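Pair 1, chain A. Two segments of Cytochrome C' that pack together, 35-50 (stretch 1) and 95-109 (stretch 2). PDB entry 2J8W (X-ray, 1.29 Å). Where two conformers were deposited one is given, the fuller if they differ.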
# COMPACT_ATOMS: atom_id res chain seq x y z
N PRO A 35 19.62 10.76 10.26
CA PRO A 35 20.23 11.77 9.38
C PRO A 35 19.37 12.03 8.16
O PRO A 35 18.72 11.14 7.61
CB PRO A 35 21.58 11.19 9.03
CG PRO A 35 21.85 10.17 10.09
CD PRO A 35 20.52 9.63 10.53
N PHE A 36 19.36 13.28 7.72
CA PHE A 36 18.62 13.66 6.55
C PHE A 36 19.29 13.14 5.29
O PHE A 36 20.47 13.35 5.09
CB PHE A 36 18.44 15.16 6.49
CG PHE A 36 17.66 15.65 5.31
CD1 PHE A 36 16.33 15.30 5.14
CD2 PHE A 36 18.22 16.50 4.35
CE1 PHE A 36 15.60 15.76 4.07
CE2 PHE A 36 17.47 16.97 3.29
CZ PHE A 36 16.18 16.60 3.15
N ASP A 37 18.52 12.47 4.44
CA ASP A 37 18.97 12.06 3.12
C ASP A 37 17.83 12.46 2.20
O ASP A 37 16.72 11.89 2.27
CB ASP A 37 19.24 10.57 3.13
CG ASP A 37 19.67 10.02 1.80
OD1 ASP A 37 19.09 10.37 0.79
OD2 ASP A 37 20.55 9.14 1.79
N ALA A 38 18.07 13.47 1.36
CA ALA A 38 17.01 14.02 0.53
C ALA A 38 16.44 13.01 -0.46
O ALA A 38 15.24 13.02 -0.74
CB ALA A 38 17.51 15.28 -0.21
N LYS A 39 17.30 12.14 -0.97
CA LYS A 39 16.84 11.11 -1.91
C LYS A 39 15.89 10.13 -1.23
O LYS A 39 14.83 9.83 -1.78
CB LYS A 39 18.05 10.38 -2.52
CG LYS A 39 17.67 9.24 -3.44
CD LYS A 39 18.88 8.59 -4.09
CE LYS A 39 18.49 7.45 -5.01
NZ LYS A 39 18.10 6.20 -4.29
N VAL A 40 16.28 9.63 -0.07
CA VAL A 40 15.46 8.69 0.66
C VAL A 40 14.17 9.37 1.15
O VAL A 40 13.06 8.81 1.03
CB VAL A 40 16.26 8.04 1.79
CG1 VAL A 40 15.35 7.18 2.70
CG2 VAL A 40 17.42 7.21 1.20
N ALA A 41 14.28 10.60 1.64
CA ALA A 41 13.08 11.35 2.01
C ALA A 41 12.13 11.48 0.84
O ALA A 41 10.91 11.25 0.97
CB ALA A 41 13.42 12.71 2.59
N ALA A 42 12.66 11.82 -0.33
CA ALA A 42 11.85 11.99 -1.50
C ALA A 42 11.15 10.67 -1.88
O ALA A 42 9.98 10.66 -2.29
CB ALA A 42 12.70 12.52 -2.70
N GLU A 43 11.87 9.57 -1.79
CA GLU A 43 11.29 8.26 -2.12
C GLU A 43 10.13 7.93 -1.18
O GLU A 43 9.08 7.45 -1.60
CB GLU A 43 12.34 7.16 -2.07
CG GLU A 43 13.38 7.24 -3.18
CD GLU A 43 14.57 6.32 -2.95
OE1 GLU A 43 14.82 5.77 -1.87
OE2 GLU A 43 15.37 6.22 -3.91
N ASN A 44 10.32 8.16 0.11
CA ASN A 44 9.26 7.88 1.06
C ASN A 44 8.09 8.84 0.89
O ASN A 44 6.94 8.42 1.01
CB ASN A 44 9.81 7.86 2.49
CG ASN A 44 10.58 6.61 2.76
OD1 ASN A 44 10.06 5.51 2.56
ND2 ASN A 44 11.82 6.73 3.23
N ILE A 45 8.36 10.10 0.60
CA ILE A 45 7.31 11.04 0.30
C ILE A 45 6.49 10.67 -0.92
O ILE A 45 5.28 10.73 -0.91
CB ILE A 45 7.87 12.48 0.19
CG1 ILE A 45 8.27 12.98 1.57
CG2 ILE A 45 6.86 13.39 -0.43
CD1 ILE A 45 9.08 14.31 1.49
N ALA A 46 7.19 10.21 -1.96
CA ALA A 46 6.50 9.80 -3.18
C ALA A 46 5.56 8.64 -2.89
O ALA A 46 4.44 8.58 -3.41
CB ALA A 46 7.49 9.45 -4.27
N LEU A 47 6.00 7.70 -2.06
CA LEU A 47 5.15 6.58 -1.67
C LEU A 47 3.96 7.05 -0.84
O LEU A 47 2.84 6.63 -1.08
CB LEU A 47 5.93 5.52 -0.85
CG LEU A 47 6.82 4.51 -1.58
CD1 LEU A 47 7.74 3.70 -0.69
CD2 LEU A 47 5.92 3.55 -2.35
N VAL A 48 4.20 7.94 0.12
CA VAL A 48 3.08 8.51 0.89
C VAL A 48 2.08 9.15 -0.04
O VAL A 48 0.89 8.96 0.09
CB VAL A 48 3.59 9.49 1.97
CG1 VAL A 48 2.44 10.26 2.57
CG2 VAL A 48 4.39 8.75 3.04
N SER A 49 2.56 9.93 -0.99
CA SER A 49 1.67 10.61 -1.91
C SER A 49 0.82 9.63 -2.71
O SER A 49 -0.40 9.76 -2.80
CB SER A 49 2.47 11.52 -2.83
OG SER A 49 1.58 12.23 -3.67
N THR A 50 1.46 8.63 -3.29
CA THR A 50 0.73 7.59 -4.02
C THR A 50 -0.31 6.90 -3.12
O THR A 50 -1.48 6.73 -3.48
CB THR A 50 1.72 6.61 -4.61
OG1 THR A 50 2.53 7.32 -5.56
CG2 THR A 50 1.06 5.38 -5.26
N LYS A 95 1.47 19.49 -0.49
CA LYS A 95 2.62 20.26 -0.04
C LYS A 95 3.80 19.37 0.31
O LYS A 95 4.95 19.73 0.05
CB LYS A 95 2.25 21.11 1.17
CG LYS A 95 1.28 22.18 0.86
CD LYS A 95 1.08 23.01 2.12
CE LYS A 95 0.70 24.44 1.88
NZ LYS A 95 0.98 25.22 3.11
N LEU A 96 3.54 18.22 0.92
CA LEU A 96 4.60 17.29 1.22
C LEU A 96 5.27 16.80 -0.03
O LEU A 96 6.49 16.74 -0.13
CB LEU A 96 4.06 16.10 2.03
CG LEU A 96 5.09 15.09 2.57
CD1 LEU A 96 6.00 15.72 3.64
CD2 LEU A 96 4.35 13.85 3.11
N ASP A 97 4.47 16.45 -1.03
CA ASP A 97 4.98 15.97 -2.33
C ASP A 97 5.90 17.06 -2.93
O ASP A 97 7.01 16.79 -3.37
CB ASP A 97 3.74 15.63 -3.23
CG ASP A 97 4.05 15.02 -4.60
OD1 ASP A 97 4.79 15.64 -5.33
OD2 ASP A 97 3.43 14.00 -4.96
N ALA A 98 5.44 18.31 -2.95
CA ALA A 98 6.21 19.40 -3.50
C ALA A 98 7.53 19.56 -2.74
O ALA A 98 8.60 19.78 -3.33
CB ALA A 98 5.40 20.69 -3.48
N ALA A 99 7.46 19.44 -1.43
CA ALA A 99 8.64 19.56 -0.58
C ALA A 99 9.65 18.46 -0.88
O ALA A 99 10.85 18.70 -0.90
CB ALA A 99 8.26 19.57 0.87
N GLY A 100 9.18 17.23 -1.06
CA GLY A 100 10.06 16.12 -1.39
C GLY A 100 10.84 16.38 -2.67
O GLY A 100 11.99 16.03 -2.80
N LYS A 101 10.19 17.01 -3.64
CA LYS A 101 10.84 17.31 -4.91
C LYS A 101 11.87 18.42 -4.76
O LYS A 101 12.85 18.44 -5.51
CB LYS A 101 9.75 17.65 -5.94
CG LYS A 101 8.93 16.40 -6.35
CD LYS A 101 7.70 16.74 -7.11
CE LYS A 101 6.98 15.49 -7.62
NZ LYS A 101 5.58 15.85 -7.95
N THR A 102 11.69 19.37 -3.86
CA THR A 102 12.72 20.41 -3.67
C THR A 102 13.93 19.91 -2.91
O THR A 102 15.03 20.45 -3.05
CB THR A 102 12.21 21.64 -2.94
OG1 THR A 102 12.01 21.32 -1.54
CG2 THR A 102 10.94 22.23 -3.55
N GLY A 103 13.72 18.93 -2.02
CA GLY A 103 14.76 18.48 -1.10
C GLY A 103 15.08 19.46 0.02
O GLY A 103 16.02 19.25 0.79
N ASP A 104 14.29 20.50 0.17
CA ASP A 104 14.53 21.52 1.20
C ASP A 104 14.05 20.99 2.54
O ASP A 104 12.88 20.76 2.73
CB ASP A 104 13.84 22.83 0.81
CG ASP A 104 14.16 23.93 1.70
OD1 ASP A 104 13.87 23.88 2.85
OD2 ASP A 104 14.76 24.93 1.26
N PHE A 105 14.96 20.81 3.47
CA PHE A 105 14.66 20.29 4.78
C PHE A 105 13.55 21.07 5.48
O PHE A 105 12.62 20.50 6.03
CB PHE A 105 15.92 20.25 5.64
CG PHE A 105 15.69 19.63 6.99
CD1 PHE A 105 15.14 20.37 8.05
CD2 PHE A 105 15.88 18.30 7.21
CE1 PHE A 105 14.89 19.80 9.28
CE2 PHE A 105 15.59 17.71 8.42
CZ PHE A 105 15.10 18.46 9.45
N ALA A 106 13.63 22.41 5.42
CA ALA A 106 12.64 23.22 6.11
C ALA A 106 11.26 23.01 5.50
O ALA A 106 10.28 22.95 6.22
CB ALA A 106 13.04 24.68 6.06
N GLN A 107 11.19 22.96 4.17
CA GLN A 107 9.89 22.76 3.51
C GLN A 107 9.34 21.37 3.84
O GLN A 107 8.14 21.23 4.07
CB GLN A 107 10.05 22.90 1.99
CG GLN A 107 8.75 23.06 1.17
CD GLN A 107 9.01 23.13 -0.35
OE1 GLN A 107 8.08 22.97 -1.24
NE2 GLN A 107 10.29 23.36 -0.66
N ILE A 108 10.20 20.36 3.86
CA ILE A 108 9.76 19.02 4.23
C ILE A 108 9.25 18.99 5.66
O ILE A 108 8.19 18.45 5.94
CB ILE A 108 10.90 18.00 4.04
CG1 ILE A 108 11.21 17.82 2.53
CG2 ILE A 108 10.57 16.64 4.67
CD1 ILE A 108 12.50 17.10 2.26
N LYS A 109 10.02 19.59 6.55
CA LYS A 109 9.61 19.61 7.94
C LYS A 109 8.26 20.33 8.15
O LYS A 109 7.39 19.85 8.89
CB LYS A 109 10.70 20.22 8.82
CG LYS A 109 10.37 20.21 10.30
CD LYS A 109 11.57 20.38 11.18
CE LYS A 109 11.20 20.22 12.63
NZ LYS A 109 12.54 19.80 13.36
O HOH W 1 13.71 15.42 -0.57

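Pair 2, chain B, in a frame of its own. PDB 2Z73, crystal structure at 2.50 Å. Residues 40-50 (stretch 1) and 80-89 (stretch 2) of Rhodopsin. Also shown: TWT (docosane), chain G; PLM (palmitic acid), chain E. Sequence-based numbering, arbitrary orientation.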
# COMPACT_ATOMS: atom_id res chain seq x y z
N PHE B 40 -9.24 -3.85 -17.57
CA PHE B 40 -9.06 -3.05 -16.37
C PHE B 40 -7.83 -3.46 -15.57
O PHE B 40 -6.89 -2.66 -15.39
CB PHE B 40 -10.29 -3.16 -15.46
CG PHE B 40 -10.18 -2.33 -14.23
CD1 PHE B 40 -10.48 -0.98 -14.27
CD2 PHE B 40 -9.73 -2.90 -13.04
CE1 PHE B 40 -10.32 -0.19 -13.14
CE2 PHE B 40 -9.57 -2.12 -11.91
CZ PHE B 40 -9.86 -0.77 -11.96
N ILE B 41 -7.83 -4.71 -15.09
CA ILE B 41 -6.72 -5.21 -14.29
C ILE B 41 -5.39 -5.20 -15.05
O ILE B 41 -4.33 -5.05 -14.45
CB ILE B 41 -7.02 -6.62 -13.75
CG1 ILE B 41 -6.17 -6.89 -12.51
CG2 ILE B 41 -6.77 -7.66 -14.81
CD1 ILE B 41 -6.35 -5.83 -11.39
N GLY B 42 -5.47 -5.35 -16.38
CA GLY B 42 -4.28 -5.32 -17.21
C GLY B 42 -3.64 -3.95 -17.15
O GLY B 42 -2.42 -3.81 -17.13
N ILE B 43 -4.48 -2.92 -17.12
CA ILE B 43 -3.99 -1.55 -17.05
C ILE B 43 -3.46 -1.24 -15.65
O ILE B 43 -2.68 -0.31 -15.46
CB ILE B 43 -5.10 -0.55 -17.48
CG1 ILE B 43 -5.40 -0.75 -18.97
CG2 ILE B 43 -4.67 0.89 -17.21
CD1 ILE B 43 -6.30 0.31 -19.60
N CYS B 44 -3.88 -2.01 -14.65
CA CYS B 44 -3.35 -1.79 -13.31
C CYS B 44 -1.97 -2.43 -13.31
O CYS B 44 -1.06 -1.99 -12.61
CB CYS B 44 -4.23 -2.45 -12.23
SG CYS B 44 -5.81 -1.61 -11.93
N GLY B 45 -1.82 -3.47 -14.12
CA GLY B 45 -0.53 -4.13 -14.25
C GLY B 45 0.49 -3.18 -14.84
O GLY B 45 1.59 -3.00 -14.31
N ILE B 46 0.12 -2.54 -15.95
CA ILE B 46 1.01 -1.60 -16.60
C ILE B 46 1.36 -0.41 -15.69
O ILE B 46 2.54 -0.16 -15.41
CB ILE B 46 0.38 -1.05 -17.91
CG1 ILE B 46 0.25 -2.18 -18.94
CG2 ILE B 46 1.23 0.07 -18.48
CD1 ILE B 46 -0.61 -1.80 -20.13
N ILE B 47 0.34 0.31 -15.23
CA ILE B 47 0.57 1.46 -14.38
C ILE B 47 1.27 1.06 -13.10
O ILE B 47 2.26 1.69 -12.70
CB ILE B 47 -0.75 2.18 -14.05
CG1 ILE B 47 -1.36 2.77 -15.33
CG2 ILE B 47 -0.50 3.28 -13.02
CD1 ILE B 47 -2.65 3.54 -15.12
N GLY B 48 0.78 0.00 -12.47
CA GLY B 48 1.40 -0.46 -11.23
C GLY B 48 2.87 -0.82 -11.37
O GLY B 48 3.71 -0.31 -10.63
N CYS B 49 3.20 -1.70 -12.32
CA CYS B 49 4.59 -2.10 -12.52
C CYS B 49 5.39 -0.90 -13.04
O CYS B 49 6.53 -0.68 -12.63
CB CYS B 49 4.69 -3.26 -13.52
SG CYS B 49 3.87 -4.78 -12.99
N GLY B 50 4.79 -0.13 -13.94
CA GLY B 50 5.48 1.02 -14.47
C GLY B 50 5.82 2.00 -13.36
O GLY B 50 7.00 2.31 -13.11
N ASP B 80 3.93 -3.22 -3.99
CA ASP B 80 2.92 -2.83 -4.97
C ASP B 80 3.28 -3.29 -6.37
O ASP B 80 2.40 -3.61 -7.18
CB ASP B 80 2.73 -1.32 -4.92
CG ASP B 80 2.17 -0.86 -3.59
OD1 ASP B 80 2.21 0.36 -3.30
OD2 ASP B 80 1.70 -1.73 -2.83
N PHE B 81 4.57 -3.35 -6.66
CA PHE B 81 5.00 -3.81 -7.97
C PHE B 81 4.53 -5.25 -8.18
O PHE B 81 3.84 -5.55 -9.14
CB PHE B 81 6.53 -3.78 -8.09
CG PHE B 81 7.02 -4.31 -9.40
CD1 PHE B 81 7.04 -3.51 -10.53
CD2 PHE B 81 7.39 -5.65 -9.53
CE1 PHE B 81 7.42 -4.02 -11.76
CE2 PHE B 81 7.77 -6.18 -10.76
CZ PHE B 81 7.79 -5.36 -11.87
N THR B 82 4.93 -6.13 -7.25
CA THR B 82 4.60 -7.55 -7.31
C THR B 82 3.10 -7.80 -7.30
O THR B 82 2.62 -8.72 -7.95
CB THR B 82 5.22 -8.33 -6.11
OG1 THR B 82 6.55 -7.87 -5.86
CG2 THR B 82 5.26 -9.83 -6.41
N PHE B 83 2.35 -6.99 -6.56
CA PHE B 83 0.90 -7.15 -6.51
C PHE B 83 0.34 -6.94 -7.92
O PHE B 83 -0.38 -7.78 -8.46
CB PHE B 83 0.28 -6.12 -5.58
CG PHE B 83 -1.16 -6.38 -5.26
CD1 PHE B 83 -1.51 -7.01 -4.08
CD2 PHE B 83 -2.16 -6.01 -6.15
CE1 PHE B 83 -2.84 -7.28 -3.78
CE2 PHE B 83 -3.49 -6.27 -5.87
CZ PHE B 83 -3.84 -6.90 -4.68
N SER B 84 0.69 -5.80 -8.50
CA SER B 84 0.23 -5.44 -9.82
C SER B 84 0.64 -6.46 -10.88
O SER B 84 -0.14 -6.77 -11.79
CB SER B 84 0.75 -4.05 -10.19
OG SER B 84 0.47 -3.11 -9.15
N LEU B 85 1.86 -6.98 -10.77
CA LEU B 85 2.37 -7.96 -11.73
C LEU B 85 1.54 -9.25 -11.69
O LEU B 85 0.89 -9.64 -12.67
CB LEU B 85 3.82 -8.33 -11.42
CG LEU B 85 4.77 -8.75 -12.57
CD1 LEU B 85 5.78 -9.75 -12.03
CD2 LEU B 85 4.01 -9.35 -13.75
N VAL B 86 1.60 -9.90 -10.53
CA VAL B 86 0.93 -11.15 -10.30
C VAL B 86 -0.59 -11.12 -10.37
O VAL B 86 -1.21 -12.06 -10.85
CB VAL B 86 1.36 -11.74 -8.95
CG1 VAL B 86 0.65 -13.07 -8.70
CG2 VAL B 86 2.85 -11.94 -8.92
N ASN B 87 -1.19 -10.04 -9.88
CA ASN B 87 -2.64 -9.93 -9.86
C ASN B 87 -3.29 -9.42 -11.13
O ASN B 87 -4.51 -9.43 -11.25
CB ASN B 87 -3.07 -9.07 -8.68
CG ASN B 87 -2.87 -9.76 -7.34
OD1 ASN B 87 -3.62 -10.67 -6.99
ND2 ASN B 87 -1.85 -9.35 -6.60
N GLY B 88 -2.50 -8.96 -12.09
CA GLY B 88 -3.08 -8.44 -13.32
C GLY B 88 -2.82 -9.33 -14.51
O GLY B 88 -3.54 -10.32 -14.74
N PHE B 89 -1.80 -8.97 -15.28
CA PHE B 89 -1.43 -9.75 -16.46
C PHE B 89 -0.29 -10.69 -16.09
O PHE B 89 0.67 -10.28 -15.43
CB PHE B 89 -1.01 -8.84 -17.61
CG PHE B 89 -0.54 -9.58 -18.82
CD1 PHE B 89 0.81 -9.92 -18.96
CD2 PHE B 89 -1.43 -10.01 -19.79
CE1 PHE B 89 1.25 -10.68 -20.05
CE2 PHE B 89 -1.00 -10.77 -20.87
CZ PHE B 89 0.35 -11.11 -21.00
C1 TWT G . 5.36 7.95 -10.98
C2 TWT G . 4.43 8.15 -12.15
C3 TWT G . 3.95 6.79 -12.61
C4 TWT G . 3.00 6.87 -13.80
C5 TWT G . 2.61 5.43 -14.12
C6 TWT G . 2.67 5.12 -15.61
C7 TWT G . 3.74 4.03 -15.81
C8 TWT G . 4.59 4.38 -17.01
C9 TWT G . 4.63 3.26 -18.06
C10 TWT G . 3.54 3.63 -19.06
C11 TWT G . 4.00 4.22 -20.40
C12 TWT G . 2.76 3.94 -21.23
C13 TWT G . 2.73 4.35 -22.69
C14 TWT G . 1.72 3.32 -23.17
C15 TWT G . 1.61 2.99 -24.65
C16 TWT G . 0.43 2.02 -24.58
C17 TWT G . -0.47 1.95 -25.76
C18 TWT G . -0.75 0.45 -25.83
C19 TWT G . -1.67 0.04 -26.97
C20 TWT G . -1.80 -1.48 -26.83
C21 TWT G . -2.71 -2.05 -27.91
C22 TWT G . -2.79 -3.56 -27.71
C1 PLM E . 20.64 -2.31 -8.43
O2 PLM E . 21.14 -2.27 -9.54
C2 PLM E . 19.27 -1.68 -8.20
C3 PLM E . 18.20 -2.68 -7.73
C4 PLM E . 17.01 -2.68 -8.70
C5 PLM E . 15.84 -3.43 -8.13
C6 PLM E . 14.70 -3.42 -9.11
C7 PLM E . 13.75 -4.56 -8.84
C8 PLM E . 12.57 -4.58 -9.83
C9 PLM E . 11.40 -5.42 -9.31
CA PLM E . 11.45 -6.85 -9.78
CB PLM E . 10.73 -7.76 -8.80
CC PLM E . 10.41 -9.10 -9.41
CD PLM E . 9.70 -10.00 -8.42
CE PLM E . 8.50 -10.66 -9.06
CF PLM E . 8.62 -12.17 -9.09
CG PLM E . 7.40 -12.81 -9.75

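Pair 1 and pair 2 share one backbone arrangement: two helices packed side by side and running in nearly opposite directions. The angle between the helix directions is 154° in pair 1 and 156° in pair 2. The axes approach to 8.5 Å in pair 1 and 7.9 Å in pair 2. Fourteen central residues superpose with an RMSD of 0.6 Å. At such spacing the backbones come close, and in pair 2 they touch. Small residues lie at the crossing in both pairs.

The central match is A:Ile45 with B:Gly48 and A:Gly100 with B:Ser84. Here the larger and smaller partners trade sides. In pair 1 the knob comes from stretch 1. The side chain of A:Ile45 sits among A:Leu96, A:Asp97, A:Gly100 and A:Ile108. A:Ile45 CD1 lies 3.5 Å from A:Gly100 CA, and A:Ile45 CG2 lies 3.4 Å from A:Leu96 O. A CB on A:Gly100 would fall 3.0 Å from A:Ile45 CG2, a clash. The bare glycine thus makes room for the isoleucine.

In pair 2 the knob comes from stretch 2. The side chain of B:Ser84 sits among B:Cys44, B:Gly45, B:Gly48 and B:Cys49. B:Ser84 OG lies 3.5 Å from B:Gly48 CA. A CB on B:Gly48 would fall 2.1 Å from B:Ser84 OG, so here the glycine is on stretch 1. B:Ser84 OG donates to B:Asp80 O at 2.8 Å, within its own helix. It packs against the other helix while its hydrogen bond stays at home.

A:Leu96 matches B:Asp80. The leucine points toward stretch 1, and A:Leu96 CG is 3.9 Å from A:Ile45 CG2. The B:Asp80 CB points sideways and the end of its side chain leads away; B:Asp80 makes no contact across the pair.

A:Ala42 matches B:Gly45. Both meet the second helix through a backbone carbonyl. A:Ala42 CB is 3.6 Å from A:Gly100 O, and B:Gly45 CA is 3.6 Å from B:Ser84 O. In pair 1 a water also links the backbones, its oxygen donating to A:Ala38 O and A:Gly100 O, both at 2.9 Å.

A:Ala38 matches B:Ile41, and both point toward the other stretch. The alanine makes a light contact, A:Ala38 CB lying 4.3 Å from A:Gly103 CA. The isoleucine reaches closer, B:Ile41 CG1 lying 3.3 Å from B:Asn87 O. A:Gly103 matches B:Asn87. A:Gly103 has left helical geometry with positive phi, which by itself favours glycine.

A:Ala41 matches B:Cys44. Each is buried and only lightly covered by the other stretch.

A:Asp97 matches B:Phe81. A:Asp97 OD2 accepts a hydrogen bond from A:Ser49 OG at 2.9 Å; A:Ser49 has no counterpart in the superposition. A:Asp97 OD1 forms a salt bridge with A:Lys101 NZ at 2.7 Å. B:Phe81 offers a ring face to sulfur: B:Cys49 SG lies 4.2 Å from the B:Phe81 ring centroid. Palmitic acid covers the opposite face. B:Cys49 matches A:Ala46, which makes no contact across pair 1.

The two pairs fit nearly the same backbones together by different means: isoleucine against glycine in pair 1, serine against glycine in pair 2.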